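Local coordinates for protein beta-phosphoglucomutase (Clostridium difficile, PDB 4GIB) that probably interconverts beta-D-glucose 1-phosphate and beta-D-glucose 6-phosphate, as a magnesium-dependent phosphomutase of the HAD-like superfamily, at residues 27-32 against 189-194; 207-212 against 239-244; 133-138 against 155-160; 122-127 against 232-237. One frame throughout, in Å; residues are numbered along the deposited sequence. Where two conformers were deposited one is given.

Interaction 1: residues 27-32 against 189-194. With NA (sodium ion), chain D.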
loop_
_atom_site.group_PDB
_atom_site.type_symbol
_atom_site.label_atom_id
_atom_site.label_comp_id
_atom_site.label_asym_id
_atom_site.label_seq_id
_atom_site.Cartn_x
_atom_site.Cartn_y
_atom_site.Cartn_z
ATOM N N GLU A 27 17.885 -2.150 -7.812
ATOM C CA GLU A 27 18.241 -2.791 -6.540
ATOM C C GLU A 27 17.015 -3.416 -5.912
ATOM O O GLU A 27 17.125 -4.426 -5.200
ATOM C CB GLU A 27 18.963 -1.815 -5.589
ATOM C CG GLU A 27 20.377 -1.421 -6.120
ATOM C CD GLU A 27 21.125 -0.388 -5.271
ATOM O OE1 GLU A 27 20.950 -0.341 -4.040
ATOM O OE2 GLU A 27 21.926 0.378 -5.856
ATOM N N ALA A 28 15.841 -2.843 -6.174
ATOM C CA ALA A 28 14.613 -3.426 -5.637
ATOM C C ALA A 28 13.315 -2.935 -6.239
ATOM O O ALA A 28 13.253 -1.882 -6.881
ATOM C CB ALA A 28 14.546 -3.249 -4.111
ATOM N N PHE A 29 12.300 -3.773 -6.029
ATOM C CA PHE A 29 10.914 -3.501 -6.339
ATOM C C PHE A 29 10.285 -3.413 -4.947
ATOM O O PHE A 29 10.450 -4.334 -4.106
ATOM C CB PHE A 29 10.250 -4.631 -7.132
ATOM C CG PHE A 29 10.476 -4.567 -8.633
ATOM C CD1 PHE A 29 11.732 -4.691 -9.170
ATOM C CD2 PHE A 29 9.398 -4.447 -9.502
ATOM C CE1 PHE A 29 11.926 -4.651 -10.548
ATOM C CE2 PHE A 29 9.591 -4.408 -10.886
ATOM C CZ PHE A 29 10.849 -4.502 -11.396
ATOM N N ILE A 30 9.608 -2.307 -4.679
ATOM C CA ILE A 30 8.942 -2.124 -3.402
ATOM C C ILE A 30 7.467 -1.981 -3.706
ATOM O O ILE A 30 7.063 -1.048 -4.381
ATOM C CB ILE A 30 9.455 -0.890 -2.632
ATOM C CG1 ILE A 30 10.976 -0.986 -2.401
ATOM C CG2 ILE A 30 8.714 -0.771 -1.297
ATOM C CD1 ILE A 30 11.572 0.255 -1.632
ATOM N N PHE A 31 6.669 -2.907 -3.190
ATOM C CA PHE A 31 5.240 -2.926 -3.457
ATOM C C PHE A 31 4.378 -2.385 -2.333
ATOM O O PHE A 31 4.786 -2.390 -1.172
ATOM C CB PHE A 31 4.798 -4.375 -3.696
ATOM C CG PHE A 31 5.466 -5.039 -4.877
ATOM C CD1 PHE A 31 6.718 -5.616 -4.749
ATOM C CD2 PHE A 31 4.815 -5.134 -6.094
ATOM C CE1 PHE A 31 7.325 -6.245 -5.833
ATOM C CE2 PHE A 31 5.411 -5.767 -7.168
ATOM C CZ PHE A 31 6.677 -6.317 -7.035
ATOM N N ASP A 32 3.192 -1.882 -2.688
ATOM C CA ASP A 32 2.195 -1.550 -1.682
ATOM C C ASP A 32 1.362 -2.821 -1.652
ATOM O O ASP A 32 1.406 -3.614 -2.603
ATOM C CB ASP A 32 1.307 -0.353 -2.021
ATOM C CG ASP A 32 0.269 -0.071 -0.905
ATOM O OD1 ASP A 32 0.531 -0.495 0.253
ATOM O OD2 ASP A 32 -0.806 0.538 -1.175
ATOM N N ASN A 189 17.635 3.631 -6.980
ATOM C CA ASN A 189 17.675 2.413 -7.780
ATOM C C ASN A 189 16.500 1.496 -7.472
ATOM O O ASN A 189 16.509 0.319 -7.843
ATOM C CB ASN A 189 18.999 1.699 -7.543
ATOM C CG ASN A 189 20.192 2.547 -7.952
ATOM O OD1 ASN A 189 21.165 2.672 -7.209
ATOM N ND2 ASN A 189 20.095 3.175 -9.122
ATOM N N CYS A 190 15.488 2.050 -6.804
ATOM C CA CYS A 190 14.303 1.303 -6.426
ATOM C C CYS A 190 13.117 1.649 -7.298
ATOM O O CYS A 190 13.037 2.738 -7.830
ATOM C CB CYS A 190 13.926 1.596 -4.968
ATOM S SG CYS A 190 15.097 1.000 -3.785
ATOM N N ILE A 191 12.206 0.687 -7.441
ATOM C CA ILE A 191 10.972 0.854 -8.201
ATOM C C ILE A 191 9.895 0.705 -7.143
ATOM O O ILE A 191 9.912 -0.276 -6.387
ATOM C CB ILE A 191 10.700 -0.295 -9.229
ATOM C CG1 ILE A 191 11.889 -0.594 -10.147
ATOM C CG2 ILE A 191 9.440 0.022 -10.056
ATOM C CD1 ILE A 191 11.927 0.171 -11.445
ATOM N N GLY A 192 8.977 1.660 -7.073
ATOM C CA GLY A 192 7.856 1.592 -6.135
ATOM C C GLY A 192 6.567 1.402 -6.941
ATOM O O GLY A 192 6.320 2.164 -7.903
ATOM N N ILE A 193 5.764 0.391 -6.571
ATOM C CA ILE A 193 4.489 0.092 -7.253
ATOM C C ILE A 193 3.266 0.369 -6.350
ATOM O O ILE A 193 3.205 -0.089 -5.201
ATOM C CB ILE A 193 4.461 -1.343 -7.782
ATOM C CG1 ILE A 193 5.725 -1.582 -8.634
ATOM C CG2 ILE A 193 3.172 -1.590 -8.536
ATOM C CD1 ILE A 193 5.681 -2.779 -9.510
ATOM N N GLU A 194 2.273 1.072 -6.902
ATOM C CA GLU A 194 1.131 1.535 -6.115
ATOM C C GLU A 194 -0.117 1.817 -6.979
ATOM O O GLU A 194 -0.007 1.952 -8.204
ATOM C CB GLU A 194 1.623 2.798 -5.405
ATOM C CG GLU A 194 0.708 3.512 -4.517
ATOM C CD GLU A 194 0.160 2.663 -3.404
ATOM O OE1 GLU A 194 -0.522 1.649 -3.717
ATOM O OE2 GLU A 194 0.360 3.039 -2.220
HETATM NA NA NA D . -2.321 0.746 -2.758
HETATM O O HOH W 1 -3.501 1.648 -1.188
#
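Asp32 and Glu194 both turn CG away from their backbone N, with chi1 at 180° and -180°, and Glu194 then bends about its CB-CG bond. This brings their carboxylates together at the C-terminal ends of two neighbouring parallel strands of the HAD Rossmann-like fold. Backbone bonds between strands 28-31 and 190-194 include Ile30 N to Ile191 O at 2.7 Å and Ile193 N to Ile30 O at 2.9 Å. On one face, Ile191 CG1 lies over the centre of the Phe29 ring in a CH-pi contact. Ile193 CD1 meets the edge of that ring and also touches Phe31 CE2 at 3.8 Å. On the other face, Ile30 CD1 packs near Cys190 SG. Asp32 is the predicted nucleophile. The two carboxylates, their planes 85° apart, each give one oxygen to a sodium ion, where magnesium is predicted to bind. Asp34 O and Asp195 OD1 complete its protein ligands. Lys170 forms a salt bridge with Glu194 OE2. Asp32 OD2 and Glu194 OE1 each lie 2.2 Å from the sodium.

Interaction 2: residues 207-212 against 239-244. With NA (sodium ion), chain C.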
loop_
_atom_site.group_PDB
_atom_site.type_symbol
_atom_site.label_atom_id
_atom_site.label_comp_id
_atom_site.label_asym_id
_atom_site.label_seq_id
_atom_site.Cartn_x
_atom_site.Cartn_y
_atom_site.Cartn_z
ATOM N N ASN A 207 12.368 9.589 -3.891
ATOM C CA ASN A 207 13.307 9.615 -5.021
ATOM C C ASN A 207 13.424 8.273 -5.736
ATOM O O ASN A 207 14.502 7.896 -6.170
ATOM C CB ASN A 207 14.686 10.161 -4.598
ATOM C CG ASN A 207 14.644 11.636 -4.241
ATOM O OD1 ASN A 207 13.720 12.353 -4.631
ATOM N ND2 ASN A 207 15.653 12.103 -3.509
ATOM N N MET A 208 12.294 7.579 -5.874
ATOM C CA MET A 208 12.225 6.276 -6.537
ATOM C C MET A 208 11.422 6.360 -7.834
ATOM O O MET A 208 10.710 7.336 -8.075
ATOM C CB MET A 208 11.536 5.251 -5.627
ATOM C CG MET A 208 12.100 5.147 -4.225
ATOM S SD MET A 208 11.204 3.873 -3.300
ATOM C CE MET A 208 12.196 3.719 -1.815
ATOM N N PHE A 209 11.532 5.315 -8.653
ATOM C CA PHE A 209 10.790 5.224 -9.903
ATOM C C PHE A 209 9.382 4.775 -9.524
ATOM O O PHE A 209 9.217 3.735 -8.914
ATOM C CB PHE A 209 11.479 4.243 -10.854
ATOM C CG PHE A 209 10.762 4.029 -12.154
ATOM C CD1 PHE A 209 10.615 5.061 -13.059
ATOM C CD2 PHE A 209 10.296 2.779 -12.500
ATOM C CE1 PHE A 209 9.974 4.859 -14.282
ATOM C CE2 PHE A 209 9.661 2.562 -13.717
ATOM C CZ PHE A 209 9.495 3.604 -14.607
ATOM N N SER A 210 8.371 5.581 -9.854
ATOM C CA SER A 210 7.012 5.269 -9.446
ATOM C C SER A 210 6.217 4.595 -10.565
ATOM O O SER A 210 6.238 5.047 -11.715
ATOM C CB SER A 210 6.304 6.534 -8.952
ATOM O OG SER A 210 6.152 7.505 -9.997
ATOM N N VAL A 211 5.556 3.491 -10.222
ATOM C CA VAL A 211 4.698 2.757 -11.159
ATOM C C VAL A 211 3.282 2.753 -10.584
ATOM O O VAL A 211 3.042 2.249 -9.464
ATOM C CB VAL A 211 5.160 1.313 -11.368
ATOM C CG1 VAL A 211 4.263 0.604 -12.405
ATOM C CG2 VAL A 211 6.632 1.278 -11.796
ATOM N N GLY A 212 2.362 3.347 -11.340
ATOM C CA GLY A 212 0.963 3.440 -10.949
ATOM C C GLY A 212 0.118 2.424 -11.699
ATOM O O GLY A 212 0.346 2.152 -12.891
ATOM N N GLU A 239 12.579 -1.802 -19.250
ATOM C CA GLU A 239 12.818 -0.903 -20.371
ATOM C C GLU A 239 12.407 0.534 -19.972
ATOM O O GLU A 239 13.158 1.488 -20.203
ATOM C CB GLU A 239 12.078 -1.395 -21.619
ATOM C CG GLU A 239 12.220 -0.533 -22.888
ATOM C CD GLU A 239 13.656 -0.432 -23.435
ATOM O OE1 GLU A 239 14.582 -0.062 -22.671
ATOM O OE2 GLU A 239 13.847 -0.679 -24.657
ATOM N N LYS A 240 11.239 0.679 -19.343
ATOM C CA LYS A 240 10.755 2.002 -18.916
ATOM C C LYS A 240 11.612 2.603 -17.793
ATOM O O LYS A 240 11.779 3.828 -17.702
ATOM C CB LYS A 240 9.285 1.937 -18.499
ATOM C CG LYS A 240 8.323 1.683 -19.665
ATOM C CD LYS A 240 8.356 2.844 -20.663
ATOM C CE LYS A 240 7.496 2.592 -21.870
ATOM N NZ LYS A 240 7.661 3.680 -22.886
ATOM N N TYR A 241 12.162 1.738 -16.955
ATOM C CA TYR A 241 13.035 2.175 -15.868
ATOM C C TYR A 241 14.323 2.780 -16.413
ATOM O O TYR A 241 14.768 3.823 -15.943
ATOM C CB TYR A 241 13.363 1.008 -14.943
ATOM C CG TYR A 241 14.348 1.369 -13.870
ATOM C CD1 TYR A 241 13.958 2.135 -12.788
ATOM C CD2 TYR A 241 15.676 0.951 -13.941
ATOM C CE1 TYR A 241 14.843 2.465 -11.796
ATOM C CE2 TYR A 241 16.580 1.283 -12.940
ATOM C CZ TYR A 241 16.147 2.039 -11.867
ATOM O OH TYR A 241 17.005 2.397 -10.870
ATOM N N ASN A 242 14.916 2.115 -17.403
ATOM C CA ASN A 242 16.151 2.586 -18.040
ATOM C C ASN A 242 15.964 3.929 -18.725
ATOM O O ASN A 242 16.886 4.749 -18.775
ATOM C CB ASN A 242 16.653 1.570 -19.069
ATOM C CG ASN A 242 17.168 0.286 -18.429
ATOM O OD1 ASN A 242 17.256 0.175 -17.210
ATOM N ND2 ASN A 242 17.509 -0.690 -19.260
ATOM N N GLU A 243 14.774 4.135 -19.273
ATOM C CA GLU A 243 14.432 5.384 -19.951
ATOM C C GLU A 243 14.414 6.518 -18.933
ATOM O O GLU A 243 15.024 7.564 -19.126
ATOM C CB GLU A 243 13.070 5.235 -20.640
ATOM C CG GLU A 243 12.462 6.512 -21.160
ATOM C CD GLU A 243 11.175 6.268 -21.931
ATOM O OE1 GLU A 243 10.485 7.264 -22.249
ATOM O OE2 GLU A 243 10.860 5.086 -22.224
ATOM N N TYR A 244 13.717 6.269 -17.837
ATOM C CA TYR A 244 13.593 7.206 -16.741
ATOM C C TYR A 244 14.932 7.587 -16.125
ATOM O O TYR A 244 15.160 8.754 -15.827
ATOM C CB TYR A 244 12.679 6.587 -15.695
ATOM C CG TYR A 244 12.756 7.194 -14.324
ATOM C CD1 TYR A 244 12.035 8.337 -14.003
ATOM C CD2 TYR A 244 13.516 6.592 -13.329
ATOM C CE1 TYR A 244 12.092 8.883 -12.723
ATOM C CE2 TYR A 244 13.571 7.119 -12.056
ATOM C CZ TYR A 244 12.856 8.264 -11.758
ATOM O OH TYR A 244 12.914 8.791 -10.494
HETATM NA NA NA C . 10.088 9.329 -9.390
HETATM O O HOH W 2 14.575 7.946 -8.725
HETATM O O HOH W 3 9.732 11.539 -10.023
HETATM O O HOH W 4 10.985 10.882 -7.827
#
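Phe209 meets Tyr241 and Tyr244, which project from one side of helix 234-247. Its CD1 sits over the face of the Tyr244 ring, 3.3 Å from Tyr244 CG. These two ring planes are oblique, at 47°. Tyr241 turns its edge toward the face of Phe209, with the planes at 77° and Tyr241 CD1 3.7 Å from Phe209 CD2. The same residue places its CA over that ring, 4.2 Å from the centroid, as a CH-pi contact. Phe209 reaches the helix because its CG is trans to the backbone N (chi1 178°). The tip of the ring, CZ, then comes near Lys240 O.

Polar contacts lie beside this apolar patch. One water links Asn207 O and Tyr244 OH, at 2.6 Å from each. Met208 O binds a sodium ion at 2.5 Å, with two waters, Asn204 and Asn223 as further ligands. Asn207, just past helix 197-205, has the positive phi of a Schellman motif. Further out, Ile191 of the adjacent strand touches both Phe209 and Tyr241. The contact is an aromatic cluster that packs the C-terminal helix 234-247 against the parallel sheet of the HAD Rossmann-like fold.

Interaction 3: residues 133-138 against 155-160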
loop_
_atom_site.group_PDB
_atom_site.type_symbol
_atom_site.label_atom_id
_atom_site.label_comp_id
_atom_site.label_asym_id
_atom_site.label_seq_id
_atom_site.Cartn_x
_atom_site.Cartn_y
_atom_site.Cartn_z
ATOM N N ILE A 133 17.105 -9.333 -7.727
ATOM C CA ILE A 133 16.619 -8.039 -7.273
ATOM C C ILE A 133 15.794 -8.230 -5.995
ATOM O O ILE A 133 15.008 -9.158 -5.892
ATOM C CB ILE A 133 15.757 -7.371 -8.366
ATOM C CG1 ILE A 133 16.619 -7.048 -9.601
ATOM C CG2 ILE A 133 15.134 -6.106 -7.847
ATOM C CD1 ILE A 133 15.818 -6.578 -10.848
ATOM N N LYS A 134 15.970 -7.341 -5.031
ATOM C CA LYS A 134 15.250 -7.449 -3.769
ATOM C C LYS A 134 13.802 -7.033 -3.905
ATOM O O LYS A 134 13.432 -6.278 -4.806
ATOM C CB LYS A 134 15.920 -6.618 -2.675
ATOM C CG LYS A 134 17.365 -7.010 -2.381
ATOM C CD LYS A 134 17.826 -6.363 -1.082
ATOM C CE LYS A 134 19.245 -6.754 -0.700
ATOM N NZ LYS A 134 20.248 -6.058 -1.539
ATOM N N ILE A 135 12.983 -7.550 -3.001
ATOM C CA ILE A 135 11.574 -7.274 -2.992
ATOM C C ILE A 135 11.175 -6.795 -1.598
ATOM O O ILE A 135 11.590 -7.365 -0.591
ATOM C CB ILE A 135 10.774 -8.516 -3.423
ATOM C CG1 ILE A 135 11.049 -8.809 -4.910
ATOM C CG2 ILE A 135 9.304 -8.303 -3.168
ATOM C CD1 ILE A 135 10.310 -10.071 -5.526
ATOM N N GLY A 136 10.402 -5.709 -1.553
ATOM C CA GLY A 136 9.937 -5.147 -0.300
ATOM C C GLY A 136 8.466 -4.807 -0.335
ATOM O O GLY A 136 7.863 -4.697 -1.397
ATOM N N LEU A 137 7.875 -4.663 0.841
ATOM C CA LEU A 137 6.472 -4.271 0.937
ATOM C C LEU A 137 6.430 -3.024 1.807
ATOM O O LEU A 137 7.006 -3.015 2.897
ATOM C CB LEU A 137 5.611 -5.365 1.592
ATOM C CG LEU A 137 4.093 -5.069 1.679
ATOM C CD1 LEU A 137 3.349 -5.610 0.472
ATOM C CD2 LEU A 137 3.478 -5.674 2.926
ATOM N N SER A 138 5.778 -1.977 1.319
ATOM C CA SER A 138 5.625 -0.748 2.083
ATOM C C SER A 138 4.146 -0.438 2.223
ATOM O O SER A 138 3.596 0.367 1.495
ATOM C CB SER A 138 6.384 0.418 1.450
ATOM O OG SER A 138 7.795 0.258 1.580
ATOM N N ASP A 155 7.198 -15.459 1.978
ATOM C CA ASP A 155 8.570 -15.891 1.736
ATOM C C ASP A 155 9.232 -15.163 0.560
ATOM O O ASP A 155 10.454 -15.131 0.459
ATOM C CB ASP A 155 8.601 -17.403 1.477
ATOM C CG ASP A 155 7.725 -17.818 0.300
ATOM O OD1 ASP A 155 6.566 -17.356 0.214
ATOM O OD2 ASP A 155 8.191 -18.630 -0.532
ATOM N N LYS A 156 8.426 -14.595 -0.329
ATOM C CA LYS A 156 8.952 -13.864 -1.477
ATOM C C LYS A 156 9.499 -12.476 -1.095
ATOM O O LYS A 156 10.259 -11.885 -1.854
ATOM C CB LYS A 156 7.860 -13.691 -2.540
ATOM C CG LYS A 156 7.319 -14.993 -3.148
ATOM C CD LYS A 156 8.401 -15.749 -3.904
ATOM C CE LYS A 156 7.872 -17.040 -4.527
ATOM N NZ LYS A 156 7.358 -17.999 -3.504
ATOM N N PHE A 157 9.102 -11.965 0.070
ATOM C CA PHE A 157 9.507 -10.621 0.528
ATOM C C PHE A 157 10.746 -10.603 1.424
ATOM O O PHE A 157 10.812 -11.288 2.439
ATOM C CB PHE A 157 8.310 -9.904 1.190
ATOM C CG PHE A 157 7.186 -9.619 0.219
ATOM C CD1 PHE A 157 6.287 -10.615 -0.132
ATOM C CD2 PHE A 157 7.071 -8.385 -0.395
ATOM C CE1 PHE A 157 5.274 -10.371 -1.057
ATOM C CE2 PHE A 157 6.060 -8.136 -1.312
ATOM C CZ PHE A 157 5.164 -9.133 -1.644
ATOM N N ASP A 158 11.729 -9.815 1.010
ATOM C CA ASP A 158 13.008 -9.707 1.721
ATOM C C ASP A 158 12.887 -8.818 2.931
ATOM O O ASP A 158 13.573 -9.034 3.921
ATOM C CB ASP A 158 14.082 -9.175 0.770
ATOM C CG ASP A 158 14.382 -10.154 -0.350
ATOM O OD1 ASP A 158 14.751 -11.294 -0.018
ATOM O OD2 ASP A 158 14.253 -9.796 -1.543
ATOM N N PHE A 159 12.005 -7.824 2.844
ATOM C CA PHE A 159 11.753 -6.912 3.944
ATOM C C PHE A 159 10.317 -6.394 3.907
ATOM O O PHE A 159 9.778 -6.090 2.852
ATOM C CB PHE A 159 12.730 -5.728 3.907
ATOM C CG PHE A 159 12.613 -4.812 5.092
ATOM C CD1 PHE A 159 13.333 -5.061 6.252
ATOM C CD2 PHE A 159 11.771 -3.708 5.061
ATOM C CE1 PHE A 159 13.220 -4.218 7.366
ATOM C CE2 PHE A 159 11.660 -2.856 6.172
ATOM C CZ PHE A 159 12.395 -3.118 7.323
ATOM N N ILE A 160 9.713 -6.318 5.083
ATOM C CA ILE A 160 8.370 -5.816 5.250
ATOM C C ILE A 160 8.439 -4.649 6.227
ATOM O O ILE A 160 8.774 -4.836 7.391
ATOM C CB ILE A 160 7.439 -6.899 5.784
ATOM C CG1 ILE A 160 7.468 -8.109 4.834
ATOM C CG2 ILE A 160 6.008 -6.342 5.941
ATOM C CD1 ILE A 160 6.727 -9.307 5.345
HETATM O O HOH W 5 14.322 -11.094 -3.963
#
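Gly136 and Leu137 pair in parallel with Phe159 and Ile160; ahead of these bridges Ile135 is nearest Phe157, so one extra residue, Asp158, lies on that side. They belong to the beta-alpha-beta unit made by strand 134-137, helix 144-151 and strand 159-160, at one edge of the HAD Rossmann-like sheet. Leu137 N donates to Phe159 O at 3.1 Å. Ile135 O accepts from Asp158 N at 2.9 Å, and a weak bond from Phe159 N reaches the same oxygen.

Before strand 159-160 begins, the side chain of Asp158 extends the pairing. Its chi1 of -66° sets CG beside its own backbone N, and OD2 takes the N-H of Ile135 at 3.0 Å through its anti lone pair. Backbone and side chain of Asp158 thus hold both the N and the O of Ile135.

Phe157 puts one side of its ring against strand 134-137. CD2 touches Ile135 CG2 at 3.6 Å and Leu137 CB at 3.9 Å, and Gly136 C lies at the ring edge, in its plane. Leu137 CD2 also meets Ile160 CG2 at 4.0 Å. Leu148 of helix 144-151 touches Leu137, Phe157 and Ile160, covering this face. At the start of the pair, one water donates to Ile133 O at 2.8 Å and to Asp158 OD2 at 2.7 Å.

Interaction 4: residues 122-127 against 232-237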
loop_
_atom_site.group_PDB
_atom_site.type_symbol
_atom_site.label_atom_id
_atom_site.label_comp_id
_atom_site.label_asym_id
_atom_site.label_seq_id
_atom_site.Cartn_x
_atom_site.Cartn_y
_atom_site.Cartn_z
ATOM N N GLU A 122 2.280 -12.821 -9.018
ATOM C CA GLU A 122 3.168 -13.965 -8.773
ATOM C C GLU A 122 4.258 -14.072 -9.814
ATOM O O GLU A 122 5.413 -14.307 -9.484
ATOM C CB GLU A 122 2.424 -15.293 -8.772
ATOM C CG GLU A 122 1.859 -15.699 -7.471
ATOM C CD GLU A 122 1.417 -17.150 -7.498
ATOM O OE1 GLU A 122 0.506 -17.482 -8.295
ATOM O OE2 GLU A 122 1.982 -17.953 -6.715
ATOM N N SER A 123 3.880 -13.939 -11.078
ATOM C CA SER A 123 4.847 -14.042 -12.181
ATOM C C SER A 123 5.882 -12.930 -12.065
ATOM O O SER A 123 7.073 -13.154 -12.281
ATOM C CB SER A 123 4.131 -13.989 -13.524
ATOM O OG SER A 123 5.056 -13.881 -14.581
ATOM N N LEU A 124 5.436 -11.731 -11.707
ATOM C CA LEU A 124 6.368 -10.620 -11.517
ATOM C C LEU A 124 7.297 -10.949 -10.360
ATOM O O LEU A 124 8.514 -10.862 -10.494
ATOM C CB LEU A 124 5.645 -9.298 -11.229
ATOM C CG LEU A 124 6.568 -8.070 -11.148
ATOM C CD1 LEU A 124 7.299 -7.856 -12.488
ATOM C CD2 LEU A 124 5.814 -6.824 -10.762
ATOM N N LEU A 125 6.728 -11.334 -9.228
ATOM C CA LEU A 125 7.540 -11.659 -8.041
ATOM C C LEU A 125 8.648 -12.660 -8.387
ATOM O O LEU A 125 9.792 -12.469 -7.999
ATOM C CB LEU A 125 6.665 -12.169 -6.894
ATOM C CG LEU A 125 5.704 -11.150 -6.260
ATOM C CD1 LEU A 125 4.792 -11.834 -5.254
ATOM C CD2 LEU A 125 6.449 -9.975 -5.602
ATOM N N ILE A 126 8.315 -13.707 -9.139
ATOM C CA ILE A 126 9.315 -14.684 -9.576
ATOM C C ILE A 126 10.433 -14.050 -10.421
ATOM O O ILE A 126 11.614 -14.189 -10.091
ATOM C CB ILE A 126 8.676 -15.803 -10.409
ATOM C CG1 ILE A 126 7.705 -16.615 -9.540
ATOM C CG2 ILE A 126 9.743 -16.684 -11.010
ATOM C CD1 ILE A 126 8.294 -17.078 -8.277
ATOM N N ASP A 127 10.058 -13.363 -11.504
ATOM C CA ASP A 127 11.041 -12.712 -12.383
ATOM C C ASP A 127 11.952 -11.703 -11.666
ATOM O O ASP A 127 13.127 -11.594 -12.000
ATOM C CB ASP A 127 10.352 -12.024 -13.574
ATOM C CG ASP A 127 9.757 -13.016 -14.563
ATOM O OD1 ASP A 127 10.174 -14.198 -14.567
ATOM O OD2 ASP A 127 8.877 -12.612 -15.348
ATOM N N LEU A 232 1.904 -5.356 -15.567
ATOM C CA LEU A 232 3.179 -5.255 -14.848
ATOM C C LEU A 232 4.145 -6.382 -15.232
ATOM O O LEU A 232 4.384 -7.304 -14.449
ATOM C CB LEU A 232 2.949 -5.279 -13.340
ATOM C CG LEU A 232 2.212 -4.088 -12.720
ATOM C CD1 LEU A 232 2.023 -4.332 -11.235
ATOM C CD2 LEU A 232 2.985 -2.806 -12.970
ATOM N N LYS A 233 4.709 -6.287 -16.434
ATOM C CA LYS A 233 5.641 -7.291 -16.935
ATOM C C LYS A 233 7.058 -6.800 -16.662
ATOM O O LYS A 233 7.355 -5.609 -16.807
ATOM C CB LYS A 233 5.417 -7.524 -18.420
ATOM C CG LYS A 233 3.945 -7.663 -18.776
ATOM C CD LYS A 233 3.721 -8.239 -20.180
ATOM C CE LYS A 233 4.009 -9.734 -20.222
ATOM N NZ LYS A 233 3.121 -10.521 -19.300
ATOM N N PHE A 234 7.930 -7.718 -16.270
ATOM C CA PHE A 234 9.272 -7.352 -15.869
ATOM C C PHE A 234 10.118 -6.651 -16.936
ATOM O O PHE A 234 10.768 -5.657 -16.637
ATOM C CB PHE A 234 10.041 -8.549 -15.302
ATOM C CG PHE A 234 11.407 -8.180 -14.846
ATOM C CD1 PHE A 234 11.599 -7.641 -13.583
ATOM C CD2 PHE A 234 12.487 -8.287 -15.702
ATOM C CE1 PHE A 234 12.855 -7.252 -13.163
ATOM C CE2 PHE A 234 13.756 -7.902 -15.297
ATOM C CZ PHE A 234 13.937 -7.378 -14.015
ATOM N N GLU A 235 10.122 -7.165 -18.160
ATOM C CA GLU A 235 10.917 -6.560 -19.227
ATOM C C GLU A 235 10.390 -5.181 -19.602
ATOM O O GLU A 235 11.176 -4.287 -19.906
ATOM C CB GLU A 235 11.003 -7.492 -20.452
ATOM C CG GLU A 235 11.761 -8.777 -20.129
ATOM C CD GLU A 235 11.842 -9.753 -21.281
ATOM O OE1 GLU A 235 11.805 -9.326 -22.459
ATOM O OE2 GLU A 235 11.968 -10.964 -20.996
ATOM N N TYR A 236 9.068 -5.013 -19.576
ATOM C CA TYR A 236 8.452 -3.717 -19.867
ATOM C C TYR A 236 8.793 -2.711 -18.767
ATOM O O TYR A 236 9.145 -1.564 -19.042
ATOM C CB TYR A 236 6.937 -3.861 -20.005
ATOM C CG TYR A 236 6.210 -2.555 -20.232
ATOM C CD1 TYR A 236 6.257 -1.926 -21.469
ATOM C CD2 TYR A 236 5.455 -1.960 -19.217
ATOM C CE1 TYR A 236 5.592 -0.728 -21.698
ATOM C CE2 TYR A 236 4.779 -0.754 -19.438
ATOM C CZ TYR A 236 4.857 -0.147 -20.691
ATOM O OH TYR A 236 4.201 1.033 -20.956
ATOM N N ILE A 237 8.682 -3.136 -17.520
ATOM C CA ILE A 237 9.041 -2.266 -16.407
ATOM C C ILE A 237 10.528 -1.880 -16.523
ATOM O O ILE A 237 10.889 -0.720 -16.357
ATOM C CB ILE A 237 8.755 -2.943 -15.017
ATOM C CG1 ILE A 237 7.242 -3.119 -14.811
ATOM C CG2 ILE A 237 9.316 -2.101 -13.887
ATOM C CD1 ILE A 237 6.845 -3.886 -13.547
HETATM O O HOH W 6 7.131 -10.236 -15.004
#
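Leu124 packs tightly against Leu232, Phe234 and Ile237. Its side chain enters the corner where the chain turns from Leu232 into helix 234-247. CG lies trans to the backbone N (chi1 -175°), which swings the branched end toward the other segment. CD1 approaches Leu232 O at 3.6 Å and Phe234 CB at 4.0 Å, and lies at the edge of the Phe234 ring, near its plane. The same methyl touches Ile237 CD1 at 4.1 Å, one turn further along the helix. CD2 packs against Leu232 CB at 4.2 Å. These apolar groups are buried, and the sheet lies beneath them: Leu124 touches Phe31, Ile237 touches Phe29, and Leu232 touches Val211 and Val213.

The other side is looser and more polar. Asp127 is partly exposed and meets Phe234 through carbon, CB to CB at 3.9 Å. Its carboxylate reaches the second helix through water. That water donates to Asp127 OD2 at 3.0 Å and accepts from Phe234 N at 2.9 Å. It therefore serves an amide in the first turn of the helix, just after the N-cap residue Lys233. A negative carboxylate near this helix start would probably be favoured by the helix dipole. Helix 121-130 thus meets the start of helix 234-247 on the face of the sheet that carries Phe29 and Phe31. Such helices covering one face of a parallel sheet are the outer layer of a Rossmann-like alpha/beta fold.

The contacts share one parallel sheet and the helices on it. Interaction 1 is central, and its centre lies about 9 Å from those of interactions 2 and 3. Gly192 N and O probably bond to Phe209 O and Val211 N, both at 2.8 Å, tying it to interaction 2. On its other flank, Phe31 N probably bonds to Gly136 O of interaction 3, at 2.8 Å. Interaction 4 covers the face carrying Phe29 and Phe31, with Phe31 CE2 3.8 Å from Leu124 CD2. Interactions 2 and 4 both use helix 234-247. Interaction 1 holds Asp32 and Glu194 of the predicted active site. The second sodium, in interaction 2, is a separate site, 16.5 Å from the first.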